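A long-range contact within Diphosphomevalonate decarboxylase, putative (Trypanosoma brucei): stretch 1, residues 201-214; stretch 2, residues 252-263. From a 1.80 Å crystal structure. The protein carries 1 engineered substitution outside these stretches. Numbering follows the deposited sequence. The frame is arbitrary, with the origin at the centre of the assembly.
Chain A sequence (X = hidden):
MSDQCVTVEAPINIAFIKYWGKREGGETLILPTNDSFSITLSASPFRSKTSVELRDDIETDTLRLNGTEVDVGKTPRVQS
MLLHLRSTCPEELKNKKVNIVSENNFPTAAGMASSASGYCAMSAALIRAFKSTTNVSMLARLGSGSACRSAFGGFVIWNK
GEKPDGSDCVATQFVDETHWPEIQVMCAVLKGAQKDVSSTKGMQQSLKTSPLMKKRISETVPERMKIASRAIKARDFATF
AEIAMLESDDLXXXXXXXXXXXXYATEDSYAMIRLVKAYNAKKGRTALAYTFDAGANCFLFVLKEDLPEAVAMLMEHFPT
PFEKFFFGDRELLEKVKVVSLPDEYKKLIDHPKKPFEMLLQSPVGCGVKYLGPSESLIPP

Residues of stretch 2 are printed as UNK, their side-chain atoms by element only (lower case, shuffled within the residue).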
# COMPACT_ATOMS: atom_id res chain seq x y z
N LYS A 201 -10.39 -6.75 -11.01
CA LYS A 201 -10.74 -7.22 -12.34
C LYS A 201 -9.59 -7.10 -13.33
O LYS A 201 -9.32 -8.04 -14.09
CB LYS A 201 -12.00 -6.52 -12.88
CG LYS A 201 -13.25 -7.01 -12.14
CD LYS A 201 -14.51 -6.53 -12.80
CE LYS A 201 -15.73 -6.82 -11.95
NZ LYS A 201 -16.93 -6.14 -12.61
N GLY A 202 -8.90 -5.95 -13.32
CA GLY A 202 -7.83 -5.70 -14.29
C GLY A 202 -6.71 -6.72 -14.20
O GLY A 202 -6.15 -7.16 -15.23
N MET A 203 -6.33 -7.08 -12.98
CA MET A 203 -5.18 -7.96 -12.82
C MET A 203 -5.47 -9.33 -13.44
O MET A 203 -4.57 -9.95 -14.03
CB MET A 203 -4.70 -8.11 -11.35
CG MET A 203 -5.62 -8.81 -10.41
SD MET A 203 -4.83 -9.00 -8.75
CE MET A 203 -4.82 -7.31 -8.18
N GLN A 204 -6.70 -9.79 -13.35
CA GLN A 204 -7.02 -11.07 -13.99
C GLN A 204 -7.10 -10.88 -15.53
O GLN A 204 -6.75 -11.78 -16.27
CB GLN A 204 -8.31 -11.65 -13.44
CG GLN A 204 -8.21 -11.99 -11.93
CD GLN A 204 -6.96 -12.82 -11.59
OE1 GLN A 204 -5.93 -12.27 -11.21
NE2 GLN A 204 -7.03 -14.12 -11.82
N GLN A 205 -7.52 -9.73 -15.98
CA GLN A 205 -7.52 -9.47 -17.43
C GLN A 205 -6.09 -9.47 -17.95
O GLN A 205 -5.79 -10.04 -18.99
CB GLN A 205 -8.26 -8.17 -17.72
CG GLN A 205 -8.71 -8.02 -19.17
CD GLN A 205 -9.77 -9.04 -19.62
OE1 GLN A 205 -10.40 -9.74 -18.80
NE2 GLN A 205 -9.97 -9.13 -20.96
N SER A 206 -5.16 -8.89 -17.19
CA SER A 206 -3.73 -8.96 -17.54
C SER A 206 -3.23 -10.38 -17.57
O SER A 206 -2.52 -10.76 -18.45
CB SER A 206 -2.86 -8.14 -16.57
OG SER A 206 -3.17 -6.77 -16.62
N LEU A 207 -3.60 -11.19 -16.60
CA LEU A 207 -3.13 -12.53 -16.53
C LEU A 207 -3.63 -13.30 -17.73
O LEU A 207 -2.89 -14.12 -18.25
CB LEU A 207 -3.58 -13.21 -15.24
CG LEU A 207 -2.99 -14.55 -14.89
CD1 LEU A 207 -1.45 -14.57 -14.84
CD2 LEU A 207 -3.59 -14.90 -13.47
N LYS A 208 -4.87 -13.02 -18.14
CA LYS A 208 -5.48 -13.68 -19.31
C LYS A 208 -4.87 -13.26 -20.65
O LYS A 208 -4.77 -14.08 -21.56
CB LYS A 208 -6.97 -13.37 -19.33
CG LYS A 208 -7.83 -14.20 -20.30
CD LYS A 208 -9.21 -13.61 -20.40
CE LYS A 208 -10.17 -14.48 -21.24
NZ LYS A 208 -11.57 -13.91 -21.23
N THR A 209 -4.50 -11.99 -20.79
CA THR A 209 -4.23 -11.39 -22.09
C THR A 209 -2.86 -10.75 -22.32
O THR A 209 -2.42 -10.66 -23.48
CB THR A 209 -5.32 -10.36 -22.44
OG1 THR A 209 -5.23 -9.22 -21.56
CG2 THR A 209 -6.73 -11.02 -22.32
N SER A 210 -2.17 -10.31 -21.27
CA SER A 210 -0.88 -9.65 -21.48
C SER A 210 0.18 -10.67 -21.84
O SER A 210 0.39 -11.66 -21.10
CB SER A 210 -0.41 -8.85 -20.26
OG SER A 210 0.94 -8.39 -20.50
N PRO A 211 0.89 -10.45 -22.96
CA PRO A 211 1.91 -11.44 -23.28
C PRO A 211 3.08 -11.40 -22.34
O PRO A 211 3.93 -12.28 -22.41
CB PRO A 211 2.37 -11.04 -24.70
CG PRO A 211 2.18 -9.58 -24.71
CD PRO A 211 0.83 -9.40 -23.99
N LEU A 212 3.13 -10.42 -21.43
CA LEU A 212 4.30 -10.24 -20.55
C LEU A 212 4.25 -10.99 -19.21
O LEU A 212 5.26 -11.07 -18.49
CB LEU A 212 4.51 -8.75 -20.30
CG LEU A 212 4.62 -7.92 -21.58
CD1 LEU A 212 4.75 -6.48 -21.22
CD2 LEU A 212 5.76 -8.42 -22.45
N MET A 213 3.10 -11.52 -18.86
CA MET A 213 2.87 -12.12 -17.55
C MET A 213 3.60 -13.45 -17.33
O MET A 213 4.10 -13.71 -16.24
CB MET A 213 1.38 -12.25 -17.28
CG MET A 213 0.73 -10.89 -17.06
SD MET A 213 1.20 -10.17 -15.52
CE MET A 213 0.16 -11.20 -14.44
N LYS A 214 3.69 -14.30 -18.36
CA LYS A 214 4.35 -15.58 -18.18
C LYS A 214 5.78 -15.52 -17.67
O LYS A 214 6.17 -16.27 -16.73
CB LYS A 214 4.31 -16.36 -19.51
CG LYS A 214 4.81 -17.81 -19.43
CD LYS A 214 4.82 -18.40 -20.84
CE LYS A 214 5.42 -19.77 -20.90
NZ LYS A 214 4.48 -20.77 -20.28
N UNK A 252 3.22 -0.98 -15.58
CA UNK A 252 2.58 -0.09 -16.55
C UNK A 252 2.60 -0.77 -17.96
O UNK A 252 1.61 -0.64 -18.70
c UNK A 252 3.22 1.31 -16.57
o UNK A 252 4.69 3.56 -15.72
n UNK A 252 3.00 4.30 -14.37
c UNK A 252 2.81 2.13 -15.33
c UNK A 252 3.57 3.40 -15.17
N UNK A 253 3.66 -1.47 -18.29
CA UNK A 253 3.73 -2.14 -19.59
C UNK A 253 2.77 -3.30 -19.65
O UNK A 253 2.15 -3.56 -20.72
c UNK A 253 5.16 -2.56 -19.93
o UNK A 253 7.58 -3.56 -20.91
c UNK A 253 6.68 -3.52 -21.78
o UNK A 253 6.83 -3.96 -22.96
c UNK A 253 5.29 -2.97 -21.40
N UNK A 254 2.65 -4.03 -18.54
CA UNK A 254 1.64 -5.09 -18.45
C UNK A 254 0.26 -4.55 -18.71
O UNK A 254 -0.50 -5.12 -19.50
c UNK A 254 3.44 -7.12 -15.71
c UNK A 254 2.97 -6.70 -17.08
c UNK A 254 0.49 -6.71 -16.94
c UNK A 254 1.72 -5.82 -17.11
N UNK A 255 -0.08 -3.46 -18.05
CA UNK A 255 -1.38 -2.84 -18.23
C UNK A 255 -1.57 -2.41 -19.70
O UNK A 255 -2.64 -2.56 -20.27
s UNK A 255 -1.89 -2.33 -15.58
c UNK A 255 -1.54 -1.69 -17.27
N UNK A 256 -0.52 -1.84 -20.29
CA UNK A 256 -0.62 -1.32 -21.66
C UNK A 256 -0.80 -2.44 -22.70
O UNK A 256 -1.33 -2.18 -23.75
c UNK A 256 0.64 -0.49 -22.01
N UNK A 257 -0.34 -3.64 -22.39
CA UNK A 257 -0.41 -4.81 -23.27
C UNK A 257 -1.52 -5.80 -22.86
O UNK A 257 -1.60 -6.94 -23.37
c UNK A 257 2.06 -4.62 -23.79
c UNK A 257 0.90 -5.53 -23.28
o UNK A 257 1.21 -5.98 -21.96
N UNK A 258 -2.36 -5.36 -21.94
CA UNK A 258 -3.58 -6.08 -21.58
C UNK A 258 -4.62 -5.76 -22.65
O UNK A 258 -4.58 -4.69 -23.27
o UNK A 258 -3.04 -6.03 -19.22
c UNK A 258 -5.39 -6.30 -19.73
c UNK A 258 -4.05 -5.64 -20.16
N UNK A 259 -5.55 -6.69 -22.85
CA UNK A 259 -6.64 -6.50 -23.83
C UNK A 259 -8.00 -6.68 -23.19
O UNK A 259 -8.31 -7.76 -22.69
o UNK A 259 -4.32 -7.37 -27.88
c UNK A 259 -6.44 -7.49 -24.97
c UNK A 259 -5.01 -7.94 -26.99
o UNK A 259 -5.58 -9.05 -27.14
c UNK A 259 -5.14 -7.24 -25.67
N UNK A 260 -8.82 -5.62 -23.13
CA UNK A 260 -8.60 -4.22 -23.52
C UNK A 260 -7.51 -3.57 -22.68
O UNK A 260 -7.28 -3.99 -21.53
c UNK A 260 -10.89 -4.61 -22.97
c UNK A 260 -9.92 -3.55 -23.20
c UNK A 260 -10.17 -5.83 -22.58
N UNK A 261 -6.85 -2.56 -23.25
CA UNK A 261 -5.77 -1.85 -22.58
C UNK A 261 -6.28 -1.24 -21.27
O UNK A 261 -7.41 -0.75 -21.17
c UNK A 261 -3.66 1.02 -24.15
c UNK A 261 -2.61 2.02 -23.62
n UNK A 261 -2.13 3.03 -24.68
c UNK A 261 -5.26 -0.74 -23.48
c UNK A 261 -3.97 -0.11 -23.12
N UNK A 262 -5.40 -1.29 -20.28
CA UNK A 262 -5.65 -0.69 -18.98
C UNK A 262 -4.68 0.48 -18.81
O UNK A 262 -3.44 0.30 -19.00
c UNK A 262 -5.91 -4.06 -16.85
c UNK A 262 -5.46 -0.93 -16.45
c UNK A 262 -5.35 -1.68 -17.82
c UNK A 262 -6.28 -2.90 -17.86
N UNK A 263 -5.22 1.63 -18.43
CA UNK A 263 -4.41 2.84 -18.23
C UNK A 263 -4.76 3.48 -16.92
O UNK A 263 -5.87 3.99 -16.73
c UNK A 263 -3.73 5.07 -19.18
o UNK A 263 -4.53 3.26 -20.62
c UNK A 263 -4.69 3.89 -19.33
O HOH W 1 -3.99 -10.61 -25.90

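Position 252 has three side-chain carbons, the third carrying one oxygen and one nitrogen. It lies out of reach of stretch 1. This is Gln252.

Position 253 also has three carbons, but the third carries two oxygens. One of its carbons lies against the Leu212 side chain. This is Glu253; its CG is 3.6 Å from Leu212 CD1.

Position 254 has four carbons, forked at the first, with one arm two carbons long. It packs against Ser206, Leu212 and Met213. This is Ile254. Its CD1 is 3.8 Å from Met213 SD, and its CG2 is 3.7 Å from Ser206 CB.

Position 255 has one carbon and then a sulfur, and CA-to-CB points away from stretch 1. This is Cys255.

Position 256 has a single carbon and makes no contact. This is Ala256.

Position 257 has one carbon carrying an oxygen and a carbon. The oxygen meets the hydroxyl of Ser210. This is Thr257, the first residue after the helix to leave helical phi/psi. Ser210 OG donates to Thr257 OG1 at 2.8 Å.

Position 258 has the same branched set. Its oxygen faces the Ser206 hydroxyl and its methyl faces Gln205 and Thr209. This is Thr258. Its OG1 donates to Ile254 O at 2.7 Å and also lies 2.7 Å from Ser206 OG.

Position 259 has three carbons, the third carrying two oxygens. Its CB is 4.0 Å from Thr209 CB. This is Glu259. A water links its OE1, by a weak bond, to Thr209 O.

Position 260 has three carbons closing a ring onto the backbone nitrogen, and a cis peptide bond precedes it. This is Pro260; its CD is 3.7 Å from Gln205 NE2.

Position 261 has four carbons in a row ending in nitrogen; its CA-to-CB bond points away from stretch 1, and it makes no contact. This is Lys261.

Position 262 has four carbons, forked at the first, with one two-carbon arm reaching the helix backbone. This is Ile262. Its CD1 is 3.5 Å from Gly202 O.

Position 263 has one carbon carrying an oxygen and a carbon, and is out of reach. This is Thr263.

Gln205 NE2 donates to Glu259 O at 2.8 Å, and Glu259 N donates to Thr209 OG1 at 2.9 Å, so the backbone of one residue is held by two side chains. Ser210 OG also accepts from Leu212 N at 3.1 Å, a capping bond, so one hydroxyl serves both the turn and the contact.

Stretch 2, residues 252-263: QEICATTEPKIT
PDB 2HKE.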